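Local coordinates for FAD dependent oxidoreductase domain-containing protein (Deinococcus radiodurans R1, PDB 3C4N), which binds ADP in a nucleotide pocket and is probably an FAD-dependent oxidoreductase, at the interface of chains A and B. Residues are numbered along the deposited sequence; one frame, centred on the assembly and turned at random. Chains: chain A/B, Uncharacterized protein DR_0571.

The interface of chains A and B. Residues chain A 114, 181; chain B 184-185.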
loop_
_atom_site.group_PDB
_atom_site.type_symbol
_atom_site.label_atom_id
_atom_site.label_comp_id
_atom_site.label_asym_id
_atom_site.label_seq_id
_atom_site.Cartn_x
_atom_site.Cartn_y
_atom_site.Cartn_z
ATOM N N LYS A 114 11.691 1.519 -14.294
ATOM C CA LYS A 114 10.741 0.417 -14.232
ATOM C C LYS A 114 10.197 0.048 -15.612
ATOM O O LYS A 114 10.469 0.724 -16.613
ATOM C CB LYS A 114 9.579 0.771 -13.293
ATOM C CG LYS A 114 9.941 0.815 -11.809
ATOM C CD LYS A 114 10.391 -0.551 -11.311
ATOM C CE LYS A 114 10.580 -0.600 -9.791
ATOM N NZ LYS A 114 11.825 0.032 -9.312
ATOM N N GLN A 181 5.943 3.408 -6.876
ATOM C CA GLN A 181 7.104 4.279 -6.801
ATOM C C GLN A 181 6.921 5.366 -5.740
ATOM O O GLN A 181 7.875 5.724 -5.053
ATOM C CB GLN A 181 7.359 4.930 -8.169
ATOM C CG GLN A 181 7.976 4.017 -9.223
ATOM C CD GLN A 181 9.207 3.285 -8.711
ATOM O OE1 GLN A 181 9.095 2.186 -8.169
ATOM N NE2 GLN A 181 10.381 3.895 -8.869
ATOM N N GLY B 184 7.621 -0.937 -3.938
ATOM C CA GLY B 184 8.287 -0.223 -5.010
ATOM C C GLY B 184 8.968 -1.215 -5.929
ATOM O O GLY B 184 9.482 -0.845 -6.982
ATOM N N GLN B 185 8.980 -2.483 -5.524
ATOM C CA GLN B 185 9.604 -3.500 -6.339
ATOM C C GLN B 185 8.585 -4.391 -7.006
ATOM O O GLN B 185 8.913 -5.477 -7.485
ATOM C CB GLN B 185 10.579 -4.335 -5.518
ATOM C CG GLN B 185 11.707 -3.518 -4.934
ATOM C CD GLN B 185 12.498 -2.793 -5.997
ATOM O OE1 GLN B 185 13.121 -3.427 -6.856
ATOM N NE2 GLN B 185 12.479 -1.456 -5.953
#
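The carbonyl oxygen of B:Gly184 points at the end of the A:Lys114 side chain, in a small patch where a loop residue and a helix residue of chain A meet a loop of chain B. The side-chain amino nitrogen NZ lies 3.4 Å from B:Gly184 O, almost straight beyond the carbonyl, with an angle of about 162° at the oxygen. This is longer than a firm hydrogen bond, but the oxygen could still attract the lysine if protonated. The neighbouring CE is modelled too near the same oxygen for its spacing to be trusted. A long, flexible lysine suits this place because it spans the gap from its loop, and its bend at chi4 (-77°) swings NZ towards B:Gln185. The B:Gln185 side chain crosses that of A:Lys114 at about a right angle, its amide nitrogen NE2 3.7 Å from NZ. Neither nitrogen is an evident acceptor for the other, so they merely pack, both near B:Gly184 O; NE2 bends back to within 3.2 Å of B:Gly184 O. The absence of a side chain at B:Gly184 may ease the partner's approach.

From helix 171-183, A:Gln181 reaches the same oxygen from another direction, placing OE1 3.3 Å from B:Gly184 O. Two oxygens so close are unlikely to attract each other, and the amide's O and N may be interchanged in the model. Within chain A, OE1 also lies 3.7 Å from A:Lys114 NZ. As modelled, a protonated lysine could offset the two oxygens; with the amide turned over, NE2 would face B:Gly184 O instead. Glutamine suits the helix face, being polar yet uncharged beside a lysine. The patch hides 90 Å² in all and recurs with chains exchanged, adding modestly to a two-fold dimer contact that may or may not be the biological one.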